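Local coordinates for Lmo2812 protein (Listeria monocytogenes EGD-e, PDB 5ZQA), which is a penicillin-binding protein that probably acts as a serine D-Ala-D-Ala carboxypeptidase, trimming peptidoglycan stem peptides during cell wall synthesis, at residues D55-I60 with S170-T175; A126-G131 with V159-L164; S250-A255 with E266-V271. All coordinates share one frame; numbering follows the deposited sequence.

Contact 1. Residues D55-I60 with S170-T175; sequences DKVMPI and SAVSTT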
loop_
_atom_site.group_PDB
_atom_site.type_symbol
_atom_site.label_atom_id
_atom_site.label_comp_id
_atom_site.label_asym_id
_atom_site.label_seq_id
_atom_site.Cartn_x
_atom_site.Cartn_y
_atom_site.Cartn_z
ATOM N N ASP A 55 10.420 -14.785 -4.280
ATOM C CA ASP A 55 9.593 -15.833 -3.691
ATOM C C ASP A 55 9.726 -15.874 -2.170
ATOM O O ASP A 55 9.097 -16.708 -1.518
ATOM C CB ASP A 55 9.958 -17.209 -4.269
ATOM C CG ASP A 55 9.741 -17.296 -5.766
ATOM O OD1 ASP A 55 8.571 -17.383 -6.201
ATOM O OD2 ASP A 55 10.748 -17.300 -6.509
ATOM N N LYS A 56 10.547 -14.988 -1.609
ATOM C CA LYS A 56 10.804 -14.972 -0.178
ATOM C C LYS A 56 9.647 -14.337 0.597
ATOM O O LYS A 56 9.180 -13.247 0.266
ATOM C CB LYS A 56 12.105 -14.224 0.124
ATOM C CG LYS A 56 12.436 -14.156 1.612
ATOM C CD LYS A 56 13.811 -13.571 1.875
ATOM C CE LYS A 56 14.110 -13.579 3.370
ATOM N NZ LYS A 56 15.385 -12.893 3.702
ATOM N N VAL A 57 9.183 -15.023 1.632
ATOM C CA VAL A 57 8.126 -14.481 2.480
ATOM C C VAL A 57 8.672 -13.365 3.378
ATOM O O VAL A 57 9.637 -13.561 4.124
ATOM C CB VAL A 57 7.486 -15.582 3.332
ATOM C CG1 VAL A 57 6.414 -15.002 4.255
ATOM C CG2 VAL A 57 6.890 -16.652 2.426
ATOM N N MET A 58 8.044 -12.196 3.291
ATOM C CA MET A 58 8.513 -10.980 3.949
ATOM C C MET A 58 7.384 -10.277 4.681
ATOM O O MET A 58 6.262 -10.249 4.186
ATOM C CB MET A 58 9.099 -10.000 2.922
ATOM C CG MET A 58 10.222 -10.551 2.075
ATOM S SD MET A 58 11.756 -10.666 3.011
ATOM C CE MET A 58 12.276 -8.943 3.002
ATOM N N PRO A 59 7.675 -9.676 5.845
ATOM C CA PRO A 59 6.696 -8.787 6.487
ATOM C C PRO A 59 6.409 -7.572 5.613
ATOM O O PRO A 59 7.330 -6.985 5.027
ATOM C CB PRO A 59 7.389 -8.359 7.787
ATOM C CG PRO A 59 8.507 -9.318 7.978
ATOM C CD PRO A 59 8.925 -9.780 6.617
ATOM N N ILE A 60 5.142 -7.188 5.519
ATOM C CA ILE A 60 4.776 -6.105 4.607
ATOM C C ILE A 60 4.154 -4.883 5.270
ATOM O O ILE A 60 3.982 -3.859 4.604
ATOM C CB ILE A 60 3.807 -6.591 3.509
ATOM C CG1 ILE A 60 2.481 -7.086 4.119
ATOM C CG2 ILE A 60 4.496 -7.643 2.636
ATOM C CD1 ILE A 60 1.369 -7.310 3.076
ATOM N N SER A 170 2.339 -11.353 12.023
ATOM C CA SER A 170 2.633 -10.291 11.058
ATOM C C SER A 170 1.997 -10.554 9.709
ATOM O O SER A 170 1.941 -11.696 9.247
ATOM C CB SER A 170 4.144 -10.127 10.852
ATOM O OG SER A 170 4.793 -9.677 12.025
ATOM N N ALA A 171 1.544 -9.481 9.067
ATOM C CA ALA A 171 1.164 -9.541 7.663
ATOM C C ALA A 171 2.393 -9.860 6.818
ATOM O O ALA A 171 3.425 -9.204 6.966
ATOM C CB ALA A 171 0.552 -8.230 7.228
ATOM N N VAL A 172 2.281 -10.852 5.944
ATOM C CA VAL A 172 3.410 -11.236 5.099
ATOM C C VAL A 172 2.969 -11.491 3.663
ATOM O O VAL A 172 1.801 -11.806 3.397
ATOM C CB VAL A 172 4.141 -12.508 5.619
ATOM C CG1 VAL A 172 4.777 -12.256 6.996
ATOM C CG2 VAL A 172 3.208 -13.707 5.654
ATOM N N SER A 173 3.924 -11.369 2.744
ATOM C CA SER A 173 3.662 -11.632 1.331
ATOM C C SER A 173 5.002 -11.805 0.607
ATOM O O SER A 173 6.041 -11.944 1.252
ATOM C CB SER A 173 2.829 -10.491 0.723
ATOM O OG SER A 173 2.322 -10.830 -0.556
ATOM N N THR A 174 4.963 -11.808 -0.722
ATOM C CA THR A 174 6.157 -11.898 -1.568
ATOM C C THR A 174 6.101 -10.791 -2.601
ATOM O O THR A 174 5.022 -10.238 -2.829
ATOM C CB THR A 174 6.238 -13.231 -2.312
ATOM O OG1 THR A 174 5.128 -13.328 -3.214
ATOM C CG2 THR A 174 6.189 -14.410 -1.335
ATOM N N THR A 175 7.216 -10.477 -3.264
ATOM C CA THR A 175 7.126 -9.455 -4.305
ATOM C C THR A 175 6.177 -9.890 -5.411
ATOM O O THR A 175 5.482 -9.059 -5.993
ATOM C CB THR A 175 8.475 -9.092 -4.965
ATOM O OG1 THR A 175 8.949 -10.179 -5.764
ATOM C CG2 THR A 175 9.506 -8.695 -3.928
HETATM O O HOH W 1 9.548 -11.562 -1.888
#
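A two-stranded antiparallel ribbon joins residues 55-60 to residues 170-175, pairing strand 58-59, just ahead of the predicted nucleophile Ser-62, with strand 172-173, which runs into helix 175-188. Met-58 and Ser-173 form the hydrogen-bonded pair: Met-58 N donates to Ser-173 O at 2.9 Å, nearly along the C=O axis, and Ser-173 N returns a bond to Met-58 O at 3.0 Å. Two residues on, Ile-60 N reaches Ala-171 O at 3.0 Å from above the carbonyl plane, 36° out of it. Pro-59, lacking an N-H, occupies the non-hydrogen-bonded position opposite Val-172. On one side of the ribbon, Val-57 CG1, swung to the side away from the main-chain N (chi1 178°), lies across Val-172, 3.6 Å from its CB. Ile-60 spreads its two branches along the partner strand: CG1 touches Ala-171 CB at 3.8 Å, and CG2 lies 3.8 Å from Ser-173 CB. Leu-178 of the following helix packs on Ile-60 as well. At the far end the direct pairing gives way to a water that donates to Lys-56 O and accepts from Thr-175 N at 2.9 Å, while Thr-174 OG1 caps the helix through Asp-177 N. The chemistry implies a pairing held chiefly by main-chain bonds, which fix the register, with aliphatic branches on its flanks and a water where the strands part.

Contact 2. Residues A126-G131 with V159-L164; sequences AAETLG and VSASGL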
loop_
_atom_site.group_PDB
_atom_site.type_symbol
_atom_site.label_atom_id
_atom_site.label_comp_id
_atom_site.label_asym_id
_atom_site.label_seq_id
_atom_site.Cartn_x
_atom_site.Cartn_y
_atom_site.Cartn_z
ATOM N N ALA A 126 -7.085 5.025 10.814
ATOM C CA ALA A 126 -8.031 5.182 9.707
ATOM C C ALA A 126 -8.317 3.837 9.037
ATOM O O ALA A 126 -9.472 3.487 8.762
ATOM C CB ALA A 126 -7.505 6.184 8.704
ATOM N N ALA A 127 -7.260 3.071 8.796
ATOM C CA ALA A 127 -7.413 1.747 8.193
ATOM C C ALA A 127 -8.261 0.813 9.057
ATOM O O ALA A 127 -9.142 0.122 8.553
ATOM C CB ALA A 127 -6.042 1.130 7.935
ATOM N N GLU A 128 -7.987 0.786 10.358
ATOM C CA GLU A 128 -8.713 -0.112 11.258
ATOM C C GLU A 128 -10.191 0.264 11.321
ATOM O O GLU A 128 -11.062 -0.608 11.391
ATOM C CB GLU A 128 -8.113 -0.084 12.667
ATOM C CG GLU A 128 -6.721 -0.719 12.763
ATOM C CD GLU A 128 -6.727 -2.195 12.433
ATOM O OE1 GLU A 128 -5.727 -2.680 11.845
ATOM O OE2 GLU A 128 -7.721 -2.882 12.760
ATOM N N THR A 129 -10.455 1.564 11.270
ATOM C CA THR A 129 -11.819 2.089 11.340
ATOM C C THR A 129 -12.611 1.666 10.098
ATOM O O THR A 129 -13.766 1.235 10.186
ATOM C CB THR A 129 -11.817 3.623 11.463
ATOM O OG1 THR A 129 -11.136 4.006 12.661
ATOM C CG2 THR A 129 -13.235 4.169 11.504
ATOM N N LEU A 130 -11.974 1.770 8.936
ATOM C CA LEU A 130 -12.601 1.316 7.690
ATOM C C LEU A 130 -12.876 -0.192 7.685
ATOM O O LEU A 130 -13.958 -0.627 7.290
ATOM C CB LEU A 130 -11.725 1.695 6.498
ATOM C CG LEU A 130 -11.603 3.195 6.220
ATOM C CD1 LEU A 130 -10.465 3.487 5.251
ATOM C CD2 LEU A 130 -12.917 3.753 5.685
ATOM N N GLY A 131 -11.902 -0.988 8.119
ATOM C CA GLY A 131 -12.095 -2.424 8.194
ATOM C C GLY A 131 -13.247 -2.794 9.123
ATOM O O GLY A 131 -14.048 -3.673 8.801
ATOM N N VAL A 159 -3.261 -9.825 8.477
ATOM C CA VAL A 159 -3.653 -10.024 9.876
ATOM C C VAL A 159 -4.515 -8.884 10.416
ATOM O O VAL A 159 -5.130 -9.019 11.477
ATOM C CB VAL A 159 -2.406 -10.203 10.798
ATOM C CG1 VAL A 159 -1.565 -11.407 10.359
ATOM C CG2 VAL A 159 -1.538 -8.948 10.837
ATOM N N SER A 160 -4.547 -7.764 9.699
ATOM C CA SER A 160 -5.240 -6.568 10.168
ATOM C C SER A 160 -5.435 -5.593 9.018
ATOM O O SER A 160 -4.702 -5.645 8.037
ATOM C CB SER A 160 -4.450 -5.892 11.290
ATOM O OG SER A 160 -3.244 -5.329 10.784
ATOM N N ALA A 161 -6.426 -4.711 9.132
ATOM C CA ALA A 161 -6.686 -3.719 8.095
ATOM C C ALA A 161 -5.500 -2.774 7.874
ATOM O O ALA A 161 -5.258 -2.310 6.754
ATOM C CB ALA A 161 -7.931 -2.914 8.444
ATOM N N SER A 162 -4.773 -2.487 8.951
ATOM C CA SER A 162 -3.661 -1.551 8.898
ATOM C C SER A 162 -2.343 -2.190 8.493
ATOM O O SER A 162 -1.468 -1.538 7.915
ATOM C CB SER A 162 -3.484 -0.884 10.262
ATOM O OG SER A 162 -3.239 -1.860 11.264
ATOM N N GLY A 163 -2.192 -3.460 8.837
ATOM C CA GLY A 163 -0.904 -4.114 8.715
ATOM C C GLY A 163 -0.124 -4.121 10.020
ATOM O O GLY A 163 0.999 -4.616 10.061
ATOM N N LEU A 164 -0.689 -3.547 11.080
ATOM C CA LEU A 164 -0.070 -3.658 12.395
ATOM C C LEU A 164 -0.129 -5.114 12.834
ATOM O O LEU A 164 -1.099 -5.803 12.537
ATOM C CB LEU A 164 -0.778 -2.765 13.413
ATOM C CG LEU A 164 -0.601 -1.253 13.259
ATOM C CD1 LEU A 164 -1.433 -0.514 14.300
ATOM C CD2 LEU A 164 0.865 -0.867 13.382
HETATM O O HOH W 2 -8.143 -5.090 11.392
#
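Ser-162 and Glu-128 meet beside the predicted active site, where the loop 159-164 packs on helix 124-135. One carboxylate oxygen takes two bonds from the same serine: Ser-162 OG donates to Glu-128 OE1 at 2.7 Å, meeting the anti lone pair of that oxygen, the one turned away from OE2, and Ser-162 N approaches OE1 at 3.1 Å from 46° above the carboxylate plane. A bend in the glutamate chain (chi2 -63°) brings the carboxylate over to the loop. The second oxygen is also engaged, since a water donates to Glu-128 OE2 at 2.6 Å and accepts from Ala-161 N at 2.9 Å. Next to these polar bonds, Ala-161 CB sits against Ala-127 O at 3.3 Å and lies 4.2 Å from Gly-131 CA. Ala-127 CB in turn rests 3.7 Å from Ser-162 CA, so the loop lies close on the helix. The serines also brace the loop internally: Ser-162 OG accepts from Leu-164 N in an ST turn, and Ser-160 OG accepts from Gly-163 N while donating to Leu-164 O. With its geometry held this way, Ser-162 presents its carbonyl oxygen to NZ of Lys-65, and its side chain touches Asn-124. Ser-162 is thus a first-shell partner of the predicted proton-accepting lysine and Glu-128 a second-shell residue that probably positions it, consistent with the SxxK centre of a serine penicillin-binding protein.

Contact 3. Residues S250-A255 with E266-V271; sequences SIVLDA and EKLMEV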
loop_
_atom_site.group_PDB
_atom_site.type_symbol
_atom_site.label_atom_id
_atom_site.label_comp_id
_atom_site.label_asym_id
_atom_site.label_seq_id
_atom_site.Cartn_x
_atom_site.Cartn_y
_atom_site.Cartn_z
ATOM N N SER A 250 6.952 -1.550 -9.239
ATOM C CA SER A 250 8.172 -1.938 -8.536
ATOM C C SER A 250 7.859 -2.281 -7.091
ATOM O O SER A 250 6.984 -1.673 -6.481
ATOM C CB SER A 250 9.207 -0.814 -8.604
ATOM O OG SER A 250 8.727 0.353 -7.943
ATOM N N ILE A 251 8.573 -3.266 -6.552
ATOM C CA ILE A 251 8.424 -3.662 -5.157
ATOM C C ILE A 251 9.780 -3.625 -4.456
ATOM O O ILE A 251 10.737 -4.233 -4.940
ATOM C CB ILE A 251 7.875 -5.092 -5.012
ATOM C CG1 ILE A 251 6.701 -5.353 -5.965
ATOM C CG2 ILE A 251 7.530 -5.370 -3.557
ATOM C CD1 ILE A 251 5.506 -4.608 -5.609
ATOM N N VAL A 252 9.853 -2.917 -3.329
ATOM C CA VAL A 252 11.038 -2.851 -2.475
ATOM C C VAL A 252 10.649 -3.237 -1.057
ATOM O O VAL A 252 9.772 -2.611 -0.471
ATOM C CB VAL A 252 11.656 -1.431 -2.482
ATOM C CG1 VAL A 252 12.615 -1.238 -1.308
ATOM C CG2 VAL A 252 12.348 -1.173 -3.816
ATOM N N LEU A 253 11.284 -4.277 -0.523
ATOM C CA LEU A 253 11.029 -4.743 0.837
ATOM C C LEU A 253 12.315 -4.779 1.649
ATOM O O LEU A 253 13.331 -5.290 1.178
ATOM C CB LEU A 253 10.391 -6.140 0.822
ATOM C CG LEU A 253 9.107 -6.257 0.003
ATOM C CD1 LEU A 253 8.717 -7.725 -0.170
ATOM C CD2 LEU A 253 7.993 -5.481 0.685
ATOM N N ASP A 254 12.253 -4.221 2.854
ATOM C CA ASP A 254 13.359 -4.250 3.829
ATOM C C ASP A 254 14.616 -3.544 3.328
ATOM O O ASP A 254 15.723 -4.098 3.388
ATOM C CB ASP A 254 13.694 -5.703 4.222
ATOM C CG ASP A 254 14.547 -5.791 5.488
ATOM O OD1 ASP A 254 14.511 -4.845 6.311
ATOM O OD2 ASP A 254 15.249 -6.810 5.662
ATOM N N ALA A 255 14.459 -2.318 2.835
ATOM C CA ALA A 255 15.622 -1.454 2.633
ATOM C C ALA A 255 16.033 -0.852 3.984
ATOM O O ALA A 255 15.252 -0.849 4.937
ATOM C CB ALA A 255 15.320 -0.367 1.606
ATOM N N GLU A 266 14.377 4.035 -7.738
ATOM C CA GLU A 266 14.913 4.719 -8.923
ATOM C C GLU A 266 15.607 3.731 -9.862
ATOM O O GLU A 266 15.403 3.774 -11.074
ATOM C CB GLU A 266 15.894 5.826 -8.531
ATOM C CG GLU A 266 15.255 7.049 -7.903
ATOM C CD GLU A 266 16.289 8.120 -7.585
ATOM O OE1 GLU A 266 16.817 8.744 -8.530
ATOM O OE2 GLU A 266 16.591 8.324 -6.391
ATOM N N LYS A 267 16.421 2.848 -9.293
ATOM C CA LYS A 267 17.134 1.846 -10.078
ATOM C C LYS A 267 16.169 0.879 -10.760
ATOM O O LYS A 267 16.361 0.508 -11.916
ATOM C CB LYS A 267 18.107 1.085 -9.187
ATOM C CG LYS A 267 19.305 1.915 -8.761
ATOM C CD LYS A 267 20.142 1.124 -7.791
ATOM C CE LYS A 267 21.373 1.897 -7.340
ATOM N NZ LYS A 267 21.974 1.191 -6.176
ATOM N N LEU A 268 15.115 0.489 -10.045
ATOM C CA LEU A 268 14.141 -0.448 -10.601
ATOM C C LEU A 268 13.324 0.193 -11.718
ATOM O O LEU A 268 13.015 -0.461 -12.726
ATOM C CB LEU A 268 13.208 -0.978 -9.500
ATOM C CG LEU A 268 13.880 -1.903 -8.478
ATOM C CD1 LEU A 268 12.978 -2.091 -7.272
ATOM C CD2 LEU A 268 14.202 -3.257 -9.105
ATOM N N MET A 269 12.986 1.471 -11.557
ATOM C CA MET A 269 12.222 2.170 -12.585
ATOM C C MET A 269 13.064 2.331 -13.855
ATOM O O MET A 269 12.536 2.223 -14.965
ATOM C CB MET A 269 11.729 3.527 -12.056
ATOM C CG MET A 269 10.547 3.409 -11.081
ATOM S SD MET A 269 9.144 2.577 -11.877
ATOM C CE MET A 269 7.964 2.429 -10.528
ATOM N N GLU A 270 14.370 2.546 -13.690
ATOM C CA GLU A 270 15.289 2.608 -14.835
ATOM C C GLU A 270 15.282 1.290 -15.615
ATOM O O GLU A 270 15.224 1.281 -16.847
ATOM C CB GLU A 270 16.716 2.944 -14.375
ATOM C CG GLU A 270 17.725 3.030 -15.516
ATOM C CD GLU A 270 18.969 3.823 -15.148
ATOM O OE1 GLU A 270 18.835 4.878 -14.492
ATOM O OE2 GLU A 270 20.080 3.393 -15.525
ATOM N N VAL A 271 15.336 0.176 -14.895
ATOM C CA VAL A 271 15.233 -1.145 -15.514
ATOM C C VAL A 271 13.872 -1.332 -16.167
ATOM O O VAL A 271 13.765 -1.840 -17.295
ATOM C CB VAL A 271 15.463 -2.262 -14.466
ATOM C CG1 VAL A 271 15.136 -3.639 -15.047
ATOM C CG2 VAL A 271 16.899 -2.214 -13.993
#
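Leu-268 and Met-269 press one turn of the C-terminal helix against Ser-250 and Val-252, neighbours on one face of strand 246-255. The short strand and helix segments run nearly antiparallel, their directions 153° apart, with axes that approach to 8.8 Å. The tight part is small and mostly apolar. Leu-268 CD1 meets Val-252 CG2 at 3.6 Å and lies 3.9 Å from Ile-251 O, while its CB stands 4.1 Å from Ser-250 CB. Beside it the Met-269 chain bends at chi2 (-59°), which brings the methyl CE to 3.4 Å from Ser-250 OG; the sulfur stays behind this methyl, which is what touches the serine. Ile-251, by contrast, projects from the other face of the sheet onto Leu-178 of helix 175-188. The loose side belongs to Glu-266, Lys-267 and Glu-270, all exposed and without contact to the strand segment, although Lys-267 NZ ties back to Tyr-32 O in the N-terminal segment. Between the two segments the contact is van der Waals in kind, the exposed charged residues taking no part. A central antiparallel sheet with the C-terminal helix on one face and helix 175-188 on the other is the layered alpha/beta arrangement of the penicillin-binding transpeptidase fold.

Contact 1 adjoins both others: its Ala-171 N lies 3.6 Å from Val-159 CG2 of contact 2, and its Met-58 CE 3.7 Å from Asp-254 CB of contact 3. Contacts 2 and 3 do not touch, their centres about 26 Å apart. In sequence, contact 2 is nested in the loop that contact 1 closes; contact 3 follows later. Distances from the predicted active site differ: the side chain of Ser-162 is about 4 Å from that of Lys-65, whereas that of Ile-60 is about 8 Å from that of Ser-62 and that of Ile-251 about 9 Å from that of Lys-226, predicted to bind substrate. The Pro-59 side chain lies about 8 Å from a bound magnesium ion.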